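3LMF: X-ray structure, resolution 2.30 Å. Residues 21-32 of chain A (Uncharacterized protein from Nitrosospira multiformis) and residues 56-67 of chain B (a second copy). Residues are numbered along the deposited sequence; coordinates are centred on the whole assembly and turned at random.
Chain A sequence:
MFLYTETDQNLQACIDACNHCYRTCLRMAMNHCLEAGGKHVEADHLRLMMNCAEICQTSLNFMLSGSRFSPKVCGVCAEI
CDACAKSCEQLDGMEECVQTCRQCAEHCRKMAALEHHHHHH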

ATOM      1  N   CYS A  21      10.373 -11.480   1.674  1.00 19.06           N
ATOM      2  CA  CYS A  21      10.127 -11.243   3.094  1.00 19.63           C
ATOM      3  C   CYS A  21       8.775 -10.584   3.325  1.00 18.27           C
ATOM      4  O   CYS A  21       8.093 -10.857   4.320  1.00 18.00           O
ATOM      5  CB  CYS A  21      11.244 -10.371   3.689  1.00  7.85           C
ATOM      6  SG  CYS A  21      11.099 -10.058   5.471  1.00 23.32           S
ATOM      7  N   TYR A  22       8.384  -9.699   2.421  1.00 20.27           N
ATOM      8  CA  TYR A  22       7.091  -9.045   2.571  1.00 18.44           C
ATOM      9  C   TYR A  22       5.984 -10.097   2.436  1.00 15.51           C
ATOM     10  O   TYR A  22       5.086 -10.165   3.269  1.00 21.80           O
ATOM     11  CB  TYR A  22       6.960  -7.911   1.541  1.00 19.61           C
ATOM     12  CG  TYR A  22       5.660  -7.837   0.783  1.00 23.49           C
ATOM     13  CD1 TYR A  22       4.446  -7.639   1.439  1.00 25.11           C
ATOM     14  CD2 TYR A  22       5.655  -7.906  -0.601  1.00 29.12           C
ATOM     15  CE1 TYR A  22       3.261  -7.504   0.725  1.00 28.38           C
ATOM     16  CE2 TYR A  22       4.486  -7.772  -1.322  1.00 30.32           C
ATOM     17  CZ  TYR A  22       3.294  -7.569  -0.660  1.00 33.37           C
ATOM     18  OH  TYR A  22       2.145  -7.404  -1.395  1.00 37.68           O
ATOM     19  N   ARG A  23       6.067 -10.938   1.413  1.00 15.42           N
ATOM     20  CA  ARG A  23       5.060 -11.970   1.224  1.00 20.03           C
ATOM     21  C   ARG A  23       4.981 -12.928   2.414  1.00 20.19           C
ATOM     22  O   ARG A  23       3.893 -13.258   2.886  1.00 20.63           O
ATOM     23  CB  ARG A  23       5.339 -12.745  -0.064  1.00 15.95           C
ATOM     24  CG  ARG A  23       5.026 -11.927  -1.303  1.00 18.12           C
ATOM     25  CD  ARG A  23       5.441 -12.626  -2.568  1.00 24.43           C
ATOM     26  NE  ARG A  23       4.919 -13.980  -2.639  1.00 31.92           N
ATOM     27  CZ  ARG A  23       4.929 -14.727  -3.736  1.00 34.91           C
ATOM     28  NH1 ARG A  23       4.438 -15.959  -3.703  1.00 31.39           N
ATOM     29  NH2 ARG A  23       5.416 -14.238  -4.868  1.00 32.05           N
ATOM     30  N   THR A  24       6.141 -13.356   2.895  1.00 22.17           N
ATOM     31  CA  THR A  24       6.237 -14.271   4.025  1.00 14.92           C
ATOM     32  C   THR A  24       5.675 -13.665   5.313  1.00 20.75           C
ATOM     33  O   THR A  24       4.906 -14.308   6.017  1.00 28.26           O
ATOM     34  CB  THR A  24       7.710 -14.693   4.258  1.00 21.92           C
ATOM     35  OG1 THR A  24       8.212 -15.332   3.078  1.00 24.18           O
ATOM     36  CG2 THR A  24       7.830 -15.662   5.435  1.00 21.94           C
ATOM     37  N   CYS A  25       6.046 -12.434   5.636  1.00 20.90           N
ATOM     38  CA  CYS A  25       5.531 -11.846   6.858  1.00 22.72           C
ATOM     39  C   CYS A  25       4.014 -11.676   6.837  1.00 23.00           C
ATOM     40  O   CYS A  25       3.343 -12.023   7.811  1.00 21.63           O
ATOM     41  CB  CYS A  25       6.241 -10.520   7.148  1.00 21.54           C
ATOM     42  SG  CYS A  25       8.004 -10.781   7.623  1.00 29.94           S
ATOM     43  N   LEU A  26       3.470 -11.171   5.732  1.00 20.79           N
ATOM     44  CA  LEU A  26       2.022 -10.977   5.620  1.00 23.43           C
ATOM     45  C   LEU A  26       1.285 -12.316   5.706  1.00 20.18           C
ATOM     46  O   LEU A  26       0.319 -12.460   6.459  1.00 21.63           O
ATOM     47  CB  LEU A  26       1.663 -10.304   4.285  1.00 18.49           C
ATOM     48  CG  LEU A  26       0.536  -9.265   4.264  1.00 28.92           C
ATOM     49  CD1 LEU A  26      -0.020  -9.156   2.835  1.00 23.83           C
ATOM     50  CD2 LEU A  26      -0.577  -9.648   5.226  1.00 17.98           C
ATOM     51  N   ARG A  27       1.747 -13.289   4.927  1.00 19.52           N
ATOM     52  CA  ARG A  27       1.126 -14.606   4.894  1.00 25.80           C
ATOM     53  C   ARG A  27       1.093 -15.296   6.250  1.00 25.66           C
ATOM     54  O   ARG A  27       0.037 -15.725   6.721  1.00 25.71           O
ATOM     55  CB  ARG A  27       1.845 -15.504   3.882  1.00 31.65           C
ATOM     56  CG  ARG A  27       1.349 -16.949   3.869  1.00 44.25           C
ATOM     57  CD  ARG A  27       1.937 -17.726   2.696  1.00 40.43           C
ATOM     58  NE  ARG A  27       3.398 -17.809   2.738  1.00 38.48           N
ATOM     59  CZ  ARG A  27       4.087 -18.573   3.582  1.00 46.62           C
ATOM     60  NH1 ARG A  27       3.451 -19.332   4.468  1.00 36.90           N
ATOM     61  NH2 ARG A  27       5.413 -18.587   3.536  1.00 43.74           N
HETATM   62  N   MSE A  28       2.248 -15.392   6.887  1.00 22.07           N
HETATM   63  CA  MSE A  28       2.326 -16.061   8.175  1.00 35.30           C
HETATM   64  C   MSE A  28       1.542 -15.364   9.277  1.00 29.17           C
HETATM   65  O   MSE A  28       0.893 -16.021  10.097  1.00 31.84           O
HETATM   66  CB  MSE A  28       3.787 -16.233   8.565  1.00 30.70           C
HETATM   67  CG  MSE A  28       4.558 -16.935   7.473  1.00 44.68           C
HETATM   68 SE   MSE A  28       5.932 -18.068   8.143  1.00 62.71          SE
HETATM   69  CE  MSE A  28       4.845 -19.641   8.466  1.00 62.24           C
ATOM     70  N   ALA A  29       1.589 -14.038   9.292  1.00 22.95           N
ATOM     71  CA  ALA A  29       0.863 -13.280  10.300  1.00 21.29           C
ATOM     72  C   ALA A  29      -0.648 -13.468  10.155  1.00 28.09           C
ATOM     73  O   ALA A  29      -1.344 -13.743  11.132  1.00 25.59           O
ATOM     74  CB  ALA A  29       1.208 -11.808  10.186  1.00 26.28           C
HETATM   75  N   MSE A  30      -1.144 -13.330   8.927  1.00 26.84           N
HETATM   76  CA  MSE A  30      -2.570 -13.450   8.641  1.00 20.80           C
HETATM   77  C   MSE A  30      -3.093 -14.887   8.582  1.00 29.16           C
HETATM   78  O   MSE A  30      -4.303 -15.115   8.527  1.00 26.71           O
HETATM   79  CB  MSE A  30      -2.890 -12.724   7.332  1.00 28.61           C
HETATM   80  CG  MSE A  30      -2.687 -11.209   7.399  1.00 34.52           C
HETATM   81 SE   MSE A  30      -3.882 -10.310   8.653  1.00 55.44          SE
HETATM   82  CE  MSE A  30      -2.729 -10.261  10.212  1.00 51.67           C
ATOM     83  N   ASN A  31      -2.184 -15.856   8.590  1.00 29.78           N
ATOM     84  CA  ASN A  31      -2.586 -17.254   8.554  1.00 32.20           C
ATOM     85  C   ASN A  31      -2.071 -18.023   9.766  1.00 27.44           C
ATOM     86  O   ASN A  31      -2.767 -18.132  10.771  1.00 26.22           O
ATOM     87  CB  ASN A  31      -2.105 -17.900   7.252  1.00 28.99           C
ATOM     88  CG  ASN A  31      -2.820 -17.341   6.036  1.00 36.16           C
ATOM     89  OD1 ASN A  31      -3.993 -17.621   5.818  1.00 33.37           O
ATOM     90  ND2 ASN A  31      -2.123 -16.525   5.252  1.00 27.35           N
ATOM     91  N   HIS A  32      -0.849 -18.539   9.676  1.00 37.29           N
ATOM     92  CA  HIS A  32      -0.246 -19.312  10.762  1.00 39.90           C
ATOM     93  C   HIS A  32      -0.453 -18.702  12.155  1.00 36.36           C
ATOM     94  O   HIS A  32      -1.063 -19.324  13.026  1.00 38.81           O
ATOM     95  CB  HIS A  32       1.255 -19.487  10.506  1.00 48.08           C
ATOM     96  CG  HIS A  32       1.939 -20.389  11.490  1.00 55.25           C
ATOM     97  ND1 HIS A  32       3.301 -20.369  11.691  1.00 62.04           N
ATOM     98  CD2 HIS A  32       1.449 -21.340  12.321  1.00 56.34           C
ATOM     99  CE1 HIS A  32       3.622 -21.269  12.606  1.00 55.69           C
ATOM    100  NE2 HIS A  32       2.518 -21.871  13.002  1.00 53.40           N
TER
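Chain B, residues 56-67: CQTSLNFMLSGS

Chain B residues 56-64 form a helix that enters from earlier in the chain and packs across the chain A helix 21-32; the two N-to-C directions differ by 42°, and the axes approach to 9.3 Å. Together the stretches bury 505 Å². Backbones come nearest toward the C-terminal end of the chain B helix, with CA of Arg A27 5.0 Å from CA of Leu B64 and CA of Met A30 4.9 Å from CA of Ser B65.

Along chain A, the first contact is Tyr A22, whose CA-CB bond points sideways but whose ring reaches chain B. Its OH donates a very short hydrogen bond, 2.4 Å, to OD1 of Asn B61, which lies at the ring edge, near the ring plane; CD2 of Leu B60 lies 4.1 Å from Tyr A22 CE2. Asn B61 has chi1 m, and its ND2 is bonded elsewhere in the structure. One residue on, CG of Arg A23 lies 3.9 Å from CD1 of Leu B64, so the aliphatic start of the arginine side chain lies against this leucine. Leu A26 points toward chain B and sets CD1 4.1 Å from CB of Leu B64 and 3.6 Å from OD1 of Asn B61. Leu B64, also directed toward its partner, has the largest covered area of any residue here. Its carbonyl O receives a CA-H...O contact from Arg A27 CA at 3.6 Å. CB of Met A30, a selenomethionine, rests 3.6 Å from CA of Ser B65. Leu B64 O also accepts a hydrogen bond from ND2 of Asn A31 at 2.8 Å. That same ND2 donates to Arg A27 O at 2.7 Å, tying the amide to its own helix as well. Chain B then turns away from helical geometry at Gly B66 in a Schellman motif with phi 71°; a CB here would stand 2.7 Å from Asn A31 OD1, a clash.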

ATOM      1  N   CYS B  56      -3.287  -4.984  -8.537  1.00 13.62           N
ATOM      2  CA  CYS B  56      -2.601  -6.276  -8.470  1.00 14.21           C
ATOM      3  C   CYS B  56      -2.001  -6.488  -7.083  1.00 20.22           C
ATOM      4  O   CYS B  56      -2.043  -7.592  -6.538  1.00 21.40           O
ATOM      5  CB  CYS B  56      -1.500  -6.373  -9.527  1.00 16.02           C
ATOM      6  SG  CYS B  56      -2.124  -6.550 -11.212  1.00 23.60           S
ATOM      7  N   GLN B  57      -1.458  -5.422  -6.509  1.00 20.78           N
ATOM      8  CA  GLN B  57      -0.861  -5.492  -5.179  1.00 24.43           C
ATOM      9  C   GLN B  57      -1.933  -5.787  -4.134  1.00 20.00           C
ATOM     10  O   GLN B  57      -1.683  -6.482  -3.153  1.00 23.31           O
ATOM     11  CB  GLN B  57      -0.157  -4.170  -4.860  1.00 17.88           C
ATOM     12  CG  GLN B  57       0.765  -4.215  -3.661  1.00 37.26           C
ATOM     13  CD  GLN B  57       1.682  -2.999  -3.593  1.00 45.61           C
ATOM     14  OE1 GLN B  57       2.459  -2.853  -2.656  1.00 54.89           O
ATOM     15  NE2 GLN B  57       1.591  -2.125  -4.593  1.00 50.38           N
ATOM     16  N   THR B  58      -3.129  -5.257  -4.356  1.00 20.02           N
ATOM     17  CA  THR B  58      -4.241  -5.478  -3.438  1.00 19.83           C
ATOM     18  C   THR B  58      -4.691  -6.939  -3.524  1.00 16.19           C
ATOM     19  O   THR B  58      -4.879  -7.606  -2.506  1.00 16.28           O
ATOM     20  CB  THR B  58      -5.413  -4.518  -3.769  1.00 22.47           C
ATOM     21  OG1 THR B  58      -4.973  -3.165  -3.588  1.00 19.86           O
ATOM     22  CG2 THR B  58      -6.613  -4.778  -2.868  1.00 16.43           C
ATOM     23  N   SER B  59      -4.841  -7.437  -4.744  1.00 14.85           N
ATOM     24  CA  SER B  59      -5.239  -8.829  -4.956  1.00 17.72           C
ATOM     25  C   SER B  59      -4.212  -9.749  -4.304  1.00 18.22           C
ATOM     26  O   SER B  59      -4.564 -10.700  -3.611  1.00 23.86           O
ATOM     27  CB  SER B  59      -5.324  -9.122  -6.452  1.00 17.80           C
ATOM     28  OG  SER B  59      -6.365  -8.347  -7.043  1.00 30.11           O
ATOM     29  N   LEU B  60      -2.938  -9.452  -4.532  1.00 18.26           N
ATOM     30  CA  LEU B  60      -1.857 -10.230  -3.948  1.00 15.47           C
ATOM     31  C   LEU B  60      -2.004 -10.258  -2.431  1.00 15.63           C
ATOM     32  O   LEU B  60      -1.925 -11.310  -1.814  1.00 22.53           O
ATOM     33  CB  LEU B  60      -0.501  -9.617  -4.323  1.00 18.21           C
ATOM     34  CG  LEU B  60       0.734 -10.223  -3.648  1.00 21.47           C
ATOM     35  CD1 LEU B  60       0.837 -11.704  -3.987  1.00 16.76           C
ATOM     36  CD2 LEU B  60       1.983  -9.483  -4.108  1.00 23.56           C
ATOM     37  N   ASN B  61      -2.224  -9.095  -1.830  1.00 17.96           N
ATOM     38  CA  ASN B  61      -2.364  -9.030  -0.385  1.00 19.03           C
ATOM     39  C   ASN B  61      -3.590  -9.786   0.122  1.00 23.63           C
ATOM     40  O   ASN B  61      -3.517 -10.455   1.150  1.00 20.49           O
ATOM     41  CB  ASN B  61      -2.400  -7.574   0.088  1.00 18.13           C
ATOM     42  CG  ASN B  61      -1.037  -6.890  -0.034  1.00 38.77           C
ATOM     43  OD1 ASN B  61      -0.033  -7.537  -0.354  1.00 40.13           O
ATOM     44  ND2 ASN B  61      -0.993  -5.588   0.231  1.00 33.89           N
ATOM     45  N   PHE B  62      -4.710  -9.687  -0.586  1.00 14.66           N
ATOM     46  CA  PHE B  62      -5.904 -10.398  -0.159  1.00 24.02           C
ATOM     47  C   PHE B  62      -5.698 -11.907  -0.151  1.00 18.63           C
ATOM     48  O   PHE B  62      -6.104 -12.589   0.784  1.00 29.98           O
ATOM     49  CB  PHE B  62      -7.101 -10.029  -1.050  1.00 20.50           C
ATOM     50  CG  PHE B  62      -7.938  -8.916  -0.498  1.00 22.15           C
ATOM     51  CD1 PHE B  62      -7.375  -7.668  -0.240  1.00 24.20           C
ATOM     52  CD2 PHE B  62      -9.282  -9.121  -0.204  1.00 15.44           C
ATOM     53  CE1 PHE B  62      -8.140  -6.634   0.305  1.00 21.13           C
ATOM     54  CE2 PHE B  62     -10.053  -8.092   0.341  1.00 22.96           C
ATOM     55  CZ  PHE B  62      -9.483  -6.848   0.597  1.00 19.54           C
HETATM   56  N   MSE B  63      -5.056 -12.424  -1.189  1.00 20.51           N
HETATM   57  CA  MSE B  63      -4.807 -13.851  -1.275  1.00 22.20           C
HETATM   58  C   MSE B  63      -3.735 -14.286  -0.279  1.00 24.77           C
HETATM   59  O   MSE B  63      -3.802 -15.380   0.270  1.00 24.49           O
HETATM   60  CB  MSE B  63      -4.395 -14.236  -2.698  1.00 27.55           C
HETATM   61  CG  MSE B  63      -5.551 -14.212  -3.691  1.00 29.89           C
HETATM   62 SE   MSE B  63      -4.982 -14.486  -5.520  1.00 44.94          SE
HETATM   63  CE  MSE B  63      -4.900 -16.410  -5.565  1.00 58.41           C
ATOM     64  N   LEU B  64      -2.743 -13.440  -0.045  1.00 21.08           N
ATOM     65  CA  LEU B  64      -1.710 -13.794   0.912  1.00 26.94           C
ATOM     66  C   LEU B  64      -2.313 -13.883   2.307  1.00 30.23           C
ATOM     67  O   LEU B  64      -1.953 -14.764   3.082  1.00 25.13           O
ATOM     68  CB  LEU B  64      -0.586 -12.759   0.909  1.00 23.86           C
ATOM     69  CG  LEU B  64       0.358 -12.852  -0.282  1.00 20.06           C
ATOM     70  CD1 LEU B  64       1.243 -11.629  -0.305  1.00 18.70           C
ATOM     71  CD2 LEU B  64       1.188 -14.130  -0.190  1.00 17.56           C
ATOM     72  N   SER B  65      -3.253 -12.986   2.606  1.00 19.57           N
ATOM     73  CA  SER B  65      -3.884 -12.940   3.912  1.00 17.76           C
ATOM     74  C   SER B  65      -4.994 -13.968   4.100  1.00 23.82           C
ATOM     75  O   SER B  65      -5.574 -14.059   5.182  1.00 27.00           O
ATOM     76  CB  SER B  65      -4.446 -11.542   4.171  1.00 26.07           C
ATOM     77  OG  SER B  65      -5.670 -11.361   3.476  1.00 31.50           O
ATOM     78  N   GLY B  66      -5.286 -14.736   3.054  1.00 20.67           N
ATOM     79  CA  GLY B  66      -6.326 -15.746   3.133  1.00 27.05           C
ATOM     80  C   GLY B  66      -7.726 -15.162   3.203  1.00 31.39           C
ATOM     81  O   GLY B  66      -8.603 -15.719   3.863  1.00 30.06           O
ATOM     82  N   SER B  67      -7.942 -14.036   2.526  1.00 27.26           N
ATOM     83  CA  SER B  67      -9.249 -13.384   2.542  1.00 20.99           C
ATOM     84  C   SER B  67     -10.292 -14.200   1.806  1.00 28.29           C
ATOM     85  O   SER B  67      -9.985 -14.887   0.830  1.00 27.60           O
ATOM     86  CB  SER B  67      -9.168 -12.006   1.890  1.00 20.61           C
ATOM     87  OG  SER B  67     -10.457 -11.418   1.771  1.00 14.27           O
TER